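Local coordinates for protein exopolygalacturonase (Yersinia enterocolitica, PDB 2UVF) that probably hydrolyses pectin-derived polygalacturonate from the chain ends in the periplasm, as a family 28 glycoside hydrolase with exo-activity, at residues 393-399 with 427-433; 452-458 with 481-487. All blocks are in the same frame, centred on the assembly; numbering follows the deposited sequence.

Contact 1 of 2, residues 393-399 with 427-433; sequences VFNNFFD and FNNYFRM
This is a parallel strand-turn-strand pairing between successive coils of the beta-helix, buried, its centre about 8 Å from the centre of the chain. Each segment runs as a strand, turns a corner at an asparagine in left-handed helical conformation (Asn-395 60/16, Asn-428 55/38), and enters a second strand. Backbone hydrogen bonds include Phe-427 N to Val-393 O (3.0 Å), Tyr-430 N to Asn-396 O (3.0 Å), Phe-398 N to Tyr-430 O (2.9 Å) and Arg-432 N to Phe-398 O (2.6 Å). At the corner Asn-429 (m) bonds the opposite backbone twice: ND2 to Val-393 O at 2.9 Å, OD1 from Asn-396 N at 3.0 Å. Aromatics repeat with matching rotamers. Phe-394 and Phe-427 (both p) lie with planes 1° apart but slid, centroids 5.0 Å apart, so that Phe-394 CB sits 3.6 Å from the Phe-427 centroid. Past the corner, Phe-397 and Tyr-430 (both t) meet rim to rim, where Tyr-94 joins them; on the other face of these strands Phe-398 and Phe-431 (both m) are near parallel, Phe-398 CD2 3.7 Å from Phe-431 CE1. Beyond them the register slips by one: Asp-399 OD1 takes Met-433 N (3.1 Å) and salt-bridges Arg-432 NH2 (2.9 Å), while NE of the same arginine forms a salt bridge with Glu-285. Stacked asparagine corners and aromatic ladders of this kind characterise the right-handed parallel beta-helix of the pectinases.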
# COMPACT_ATOMS: atom_id res chain seq x y z
N VAL A 393 -1.26 -5.48 4.37
CA VAL A 393 -2.14 -5.17 3.26
C VAL A 393 -2.42 -6.44 2.46
O VAL A 393 -1.52 -7.04 1.87
CB VAL A 393 -1.52 -4.09 2.34
CG1 VAL A 393 -2.33 -3.92 1.06
CG2 VAL A 393 -1.41 -2.75 3.06
N PHE A 394 -3.69 -6.84 2.40
CA PHE A 394 -4.09 -7.99 1.61
C PHE A 394 -5.44 -7.78 0.92
O PHE A 394 -6.24 -6.95 1.37
CB PHE A 394 -4.08 -9.28 2.45
CG PHE A 394 -5.11 -9.34 3.56
CD1 PHE A 394 -6.25 -10.12 3.41
CD2 PHE A 394 -4.88 -8.72 4.80
CE1 PHE A 394 -7.18 -10.25 4.44
CE2 PHE A 394 -5.81 -8.83 5.84
CZ PHE A 394 -6.96 -9.58 5.66
N ASN A 395 -5.65 -8.51 -0.17
CA ASN A 395 -6.86 -8.43 -1.00
C ASN A 395 -7.17 -7.08 -1.63
O ASN A 395 -8.28 -6.87 -2.10
CB ASN A 395 -8.09 -8.95 -0.24
CG ASN A 395 -7.96 -10.41 0.13
OD1 ASN A 395 -6.94 -11.07 -0.19
ND2 ASN A 395 -8.96 -10.92 0.84
N ASN A 396 -6.18 -6.20 -1.66
CA ASN A 396 -6.35 -4.87 -2.24
C ASN A 396 -6.31 -4.93 -3.76
O ASN A 396 -5.60 -5.74 -4.32
CB ASN A 396 -5.26 -3.91 -1.73
CG ASN A 396 -5.60 -3.24 -0.39
OD1 ASN A 396 -5.36 -2.04 -0.21
ND2 ASN A 396 -6.16 -4.00 0.54
N PHE A 397 -7.08 -4.08 -4.42
CA PHE A 397 -6.89 -3.79 -5.84
C PHE A 397 -6.21 -2.41 -5.93
O PHE A 397 -6.67 -1.47 -5.32
CB PHE A 397 -8.24 -3.80 -6.57
CG PHE A 397 -8.17 -3.35 -8.03
CD1 PHE A 397 -8.04 -4.27 -9.06
CD2 PHE A 397 -8.30 -2.00 -8.36
CE1 PHE A 397 -8.00 -3.86 -10.38
CE2 PHE A 397 -8.26 -1.58 -9.68
CZ PHE A 397 -8.11 -2.51 -10.69
N PHE A 398 -5.10 -2.31 -6.67
CA PHE A 398 -4.37 -1.03 -6.83
C PHE A 398 -4.35 -0.59 -8.29
O PHE A 398 -3.88 -1.33 -9.14
CB PHE A 398 -2.92 -1.10 -6.32
CG PHE A 398 -2.79 -1.21 -4.83
CD1 PHE A 398 -2.72 -0.06 -4.03
CD2 PHE A 398 -2.72 -2.45 -4.22
CE1 PHE A 398 -2.60 -0.17 -2.63
CE2 PHE A 398 -2.59 -2.57 -2.85
CZ PHE A 398 -2.53 -1.43 -2.05
N ASP A 399 -4.89 0.60 -8.56
CA ASP A 399 -4.73 1.32 -9.84
C ASP A 399 -4.58 2.80 -9.43
O ASP A 399 -5.57 3.51 -9.17
CB ASP A 399 -5.97 1.08 -10.74
CG ASP A 399 -5.72 1.45 -12.18
OD1 ASP A 399 -4.89 0.78 -12.82
OD2 ASP A 399 -6.39 2.39 -12.68
N PHE A 427 0.38 -9.15 1.02
CA PHE A 427 0.03 -10.42 0.37
C PHE A 427 -1.36 -10.42 -0.30
O PHE A 427 -2.24 -9.68 0.10
CB PHE A 427 0.21 -11.61 1.35
CG PHE A 427 -0.69 -11.57 2.57
CD1 PHE A 427 -1.90 -12.28 2.59
CD2 PHE A 427 -0.32 -10.86 3.72
CE1 PHE A 427 -2.74 -12.28 3.72
CE2 PHE A 427 -1.15 -10.84 4.86
CZ PHE A 427 -2.36 -11.54 4.86
N ASN A 428 -1.53 -11.29 -1.30
CA ASN A 428 -2.81 -11.48 -1.99
C ASN A 428 -3.42 -10.19 -2.57
O ASN A 428 -4.64 -9.99 -2.54
CB ASN A 428 -3.83 -12.22 -1.10
CG ASN A 428 -3.33 -13.60 -0.65
OD1 ASN A 428 -2.38 -14.16 -1.23
ND2 ASN A 428 -3.97 -14.14 0.37
N ASN A 429 -2.55 -9.32 -3.09
CA ASN A 429 -2.99 -8.06 -3.71
C ASN A 429 -2.87 -8.19 -5.18
O ASN A 429 -2.03 -8.97 -5.69
CB ASN A 429 -2.14 -6.86 -3.24
CG ASN A 429 -2.22 -6.68 -1.76
OD1 ASN A 429 -3.25 -6.28 -1.26
ND2 ASN A 429 -1.14 -7.00 -1.03
N TYR A 430 -3.72 -7.42 -5.87
CA TYR A 430 -3.57 -7.23 -7.31
C TYR A 430 -3.13 -5.79 -7.62
O TYR A 430 -3.86 -4.85 -7.37
CB TYR A 430 -4.89 -7.54 -8.00
CG TYR A 430 -4.84 -7.54 -9.50
CD1 TYR A 430 -4.45 -8.67 -10.21
CD2 TYR A 430 -5.24 -6.41 -10.23
CE1 TYR A 430 -4.44 -8.66 -11.61
CE2 TYR A 430 -5.23 -6.39 -11.59
CZ TYR A 430 -4.84 -7.51 -12.29
OH TYR A 430 -4.86 -7.48 -13.69
N PHE A 431 -1.93 -5.63 -8.17
CA PHE A 431 -1.44 -4.31 -8.55
C PHE A 431 -1.69 -4.13 -10.03
O PHE A 431 -1.25 -4.97 -10.82
CB PHE A 431 0.05 -4.15 -8.22
CG PHE A 431 0.39 -4.40 -6.79
CD1 PHE A 431 0.46 -3.35 -5.88
CD2 PHE A 431 0.64 -5.70 -6.33
CE1 PHE A 431 0.77 -3.57 -4.53
CE2 PHE A 431 0.95 -5.94 -4.99
CZ PHE A 431 1.02 -4.88 -4.08
N ARG A 432 -2.44 -3.11 -10.41
CA ARG A 432 -2.57 -2.75 -11.80
C ARG A 432 -1.59 -1.60 -12.06
O ARG A 432 -0.42 -1.76 -11.82
CB ARG A 432 -4.02 -2.40 -12.18
CG ARG A 432 -4.33 -2.57 -13.67
CD ARG A 432 -5.82 -2.38 -13.96
NE ARG A 432 -6.09 -2.27 -15.38
CZ ARG A 432 -5.91 -1.17 -16.11
NH1 ARG A 432 -6.19 -1.19 -17.42
NH2 ARG A 432 -5.42 -0.06 -15.55
N MET A 433 -2.05 -0.45 -12.53
CA MET A 433 -1.13 0.67 -12.78
C MET A 433 -0.68 1.35 -11.50
O MET A 433 -1.37 1.29 -10.47
CB MET A 433 -1.68 1.66 -13.83
CG MET A 433 -1.94 0.95 -15.14
SD MET A 433 -2.27 1.90 -16.58
CE MET A 433 -0.83 2.95 -16.67
O HOH W 1 -5.82 2.99 -15.24

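Contact 2 of 2, residues 452-458 with 481-487; sequences LAENNVM and TFRNNAM
Leu-452 lays its CD1 over one face of the Arg-483 guanidinium, 3.8 Å from NE, and touches Thr-481 CG2 at 3.5 Å with the same atom. The guanidinium is held edge-on by Glu-454, whose OE1 accepts from Arg-483 NE and NH2, each at 3.2 Å, in a salt bridge; the other carboxylate oxygen of Glu-454 goes to Trp-425 and Gln-113. Both Glu-454 and Arg-483 use chi1 p. Underneath, strands 452-454 and 481-483 run parallel, 4° and 4.9 Å apart, with Ala-453 N to Thr-481 O at 2.9 Å and Arg-483 N to Ala-453 O at 3.0 Å. The register is exact throughout, Leu-452 opposite Thr-481 down to Met-458 opposite Met-487. Asn-455 (64/49) and Asn-484 (51/46) then take left-handed helical angles and bend both segments together, with a weak bond from Asn-455 N to Asn-484 O (2.7 Å). Such equivalent corners stacked coil on coil build the right-handed parallel beta-helix of family 28 enzymes, and the next residues, Asn-456 and Asn-485, both chi1 m, continue its line of asparagines. After the corner, Ala-486 N bonds Asn-456 O (3.0 Å) and Met-458 N bonds Ala-486 O (2.9 Å). Val-457 and Ala-486 share a face, CG2 of the valine 4.2 Å from CB of the alanine, covered by Phe-98 and Tyr-99 of helix 92-100. On the opposite face Met-458 (m, p, t) sets its CE 3.9 Å from Phe-482 CZ and its SD 3.9 Å from Met-487 CG.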
# COMPACT_ATOMS: atom_id res chain seq x y z
N LEU A 452 7.87 -7.90 4.01
CA LEU A 452 7.60 -9.13 3.22
C LEU A 452 6.43 -9.02 2.23
O LEU A 452 5.27 -8.92 2.62
CB LEU A 452 7.45 -10.37 4.15
CG LEU A 452 7.09 -11.72 3.48
CD1 LEU A 452 8.13 -12.16 2.46
CD2 LEU A 452 6.85 -12.82 4.50
N ALA A 453 6.75 -9.04 0.93
CA ALA A 453 5.74 -8.97 -0.13
C ALA A 453 5.64 -10.31 -0.90
O ALA A 453 6.48 -10.64 -1.74
CB ALA A 453 6.05 -7.79 -1.09
N GLU A 454 4.59 -11.08 -0.60
CA GLU A 454 4.45 -12.43 -1.17
C GLU A 454 3.06 -12.68 -1.70
O GLU A 454 2.09 -12.17 -1.18
CB GLU A 454 4.79 -13.51 -0.12
CG GLU A 454 4.03 -13.37 1.21
CD GLU A 454 4.30 -14.52 2.15
OE1 GLU A 454 5.09 -15.41 1.78
OE2 GLU A 454 3.74 -14.52 3.27
N ASN A 455 2.99 -13.50 -2.74
CA ASN A 455 1.73 -14.05 -3.23
C ASN A 455 0.83 -12.93 -3.75
O ASN A 455 -0.36 -12.85 -3.41
CB ASN A 455 1.04 -14.95 -2.17
CG ASN A 455 1.79 -16.27 -1.92
OD1 ASN A 455 2.30 -16.53 -0.81
ND2 ASN A 455 1.84 -17.11 -2.93
N ASN A 456 1.44 -12.08 -4.59
CA ASN A 456 0.82 -10.93 -5.19
C ASN A 456 0.92 -11.10 -6.70
O ASN A 456 1.81 -11.78 -7.22
CB ASN A 456 1.53 -9.60 -4.78
CG ASN A 456 1.47 -9.30 -3.28
OD1 ASN A 456 0.44 -8.92 -2.74
ND2 ASN A 456 2.60 -9.43 -2.62
N VAL A 457 0.02 -10.44 -7.40
CA VAL A 457 0.05 -10.39 -8.86
C VAL A 457 0.14 -8.92 -9.32
O VAL A 457 -0.56 -8.06 -8.77
CB VAL A 457 -1.18 -11.14 -9.47
CG1 VAL A 457 -1.58 -10.58 -10.78
CG2 VAL A 457 -0.86 -12.62 -9.60
N MET A 458 1.01 -8.63 -10.28
CA MET A 458 1.15 -7.28 -10.84
C MET A 458 0.92 -7.31 -12.34
O MET A 458 1.56 -8.08 -13.06
CB MET A 458 2.54 -6.72 -10.57
CG MET A 458 2.89 -6.50 -9.13
SD MET A 458 3.20 -8.03 -8.21
CE MET A 458 3.88 -7.28 -6.74
N THR A 481 11.99 -8.62 1.62
CA THR A 481 11.80 -9.85 0.85
C THR A 481 10.68 -9.67 -0.15
O THR A 481 9.58 -9.23 0.19
CB THR A 481 11.52 -11.12 1.74
OG1 THR A 481 12.66 -11.40 2.55
CG2 THR A 481 11.24 -12.36 0.89
N PHE A 482 10.96 -10.03 -1.40
CA PHE A 482 10.00 -9.91 -2.48
C PHE A 482 9.95 -11.27 -3.18
O PHE A 482 10.82 -11.60 -3.96
CB PHE A 482 10.44 -8.80 -3.43
CG PHE A 482 9.46 -8.50 -4.53
CD1 PHE A 482 8.54 -7.46 -4.39
CD2 PHE A 482 9.47 -9.24 -5.70
CE1 PHE A 482 7.66 -7.16 -5.41
CE2 PHE A 482 8.59 -8.94 -6.71
CZ PHE A 482 7.68 -7.90 -6.57
N ARG A 483 8.90 -12.04 -2.89
CA ARG A 483 8.87 -13.45 -3.28
C ARG A 483 7.49 -13.95 -3.69
O ARG A 483 6.49 -13.37 -3.34
CB ARG A 483 9.44 -14.33 -2.14
CG ARG A 483 8.57 -14.43 -0.92
CD ARG A 483 9.08 -15.52 -0.01
NE ARG A 483 8.20 -15.75 1.13
CZ ARG A 483 8.61 -16.21 2.32
NH1 ARG A 483 9.90 -16.46 2.54
NH2 ARG A 483 7.73 -16.39 3.29
N ASN A 484 7.46 -15.07 -4.42
CA ASN A 484 6.20 -15.71 -4.75
C ASN A 484 5.21 -14.71 -5.34
O ASN A 484 4.05 -14.65 -4.96
CB ASN A 484 5.61 -16.37 -3.52
CG ASN A 484 6.47 -17.50 -3.00
OD1 ASN A 484 7.29 -18.05 -3.73
ND2 ASN A 484 6.28 -17.84 -1.74
N ASN A 485 5.71 -13.92 -6.28
CA ASN A 485 4.93 -12.91 -6.98
C ASN A 485 5.00 -13.16 -8.45
O ASN A 485 6.06 -13.52 -8.97
CB ASN A 485 5.50 -11.50 -6.71
CG ASN A 485 5.41 -11.10 -5.26
OD1 ASN A 485 6.37 -10.58 -4.69
ND2 ASN A 485 4.27 -11.34 -4.67
N ALA A 486 3.88 -12.93 -9.14
CA ALA A 486 3.84 -13.04 -10.59
C ALA A 486 3.52 -11.71 -11.24
O ALA A 486 2.64 -10.99 -10.78
CB ALA A 486 2.85 -14.13 -11.02
N MET A 487 4.21 -11.41 -12.33
CA MET A 487 4.08 -10.09 -12.94
C MET A 487 4.04 -10.14 -14.46
O MET A 487 4.69 -10.96 -15.07
CB MET A 487 5.23 -9.19 -12.48
CG MET A 487 5.56 -9.31 -10.98
SD MET A 487 6.46 -7.88 -10.33
CE MET A 487 8.15 -8.22 -10.69

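Contacts 1 and 2 sit in series along the helix, centres about 11 Å apart, and 427-433 and 452-458 are themselves neighbours. Asn-428 N lies 2.9 Å from Asn-455 O and Phe-431 N 2.9 Å from Val-457 O, both probable hydrogen bonds, while Asn-429 ND2 bonds Asn-456 OD1 at 3.0 Å. The corners at Asn-395, Asn-428, Asn-455 and Asn-484 thus follow one another across the coils, each with an asparagine in the next position. The coils of contact 1 go on to the digalacturonate pocket: 393-399 is soon followed by Asp-402 and Asn-406, 427-433 by Gly-441, Ser-442 and His-443. The Met-433 side chain is about 7 Å from a bound nickel ion.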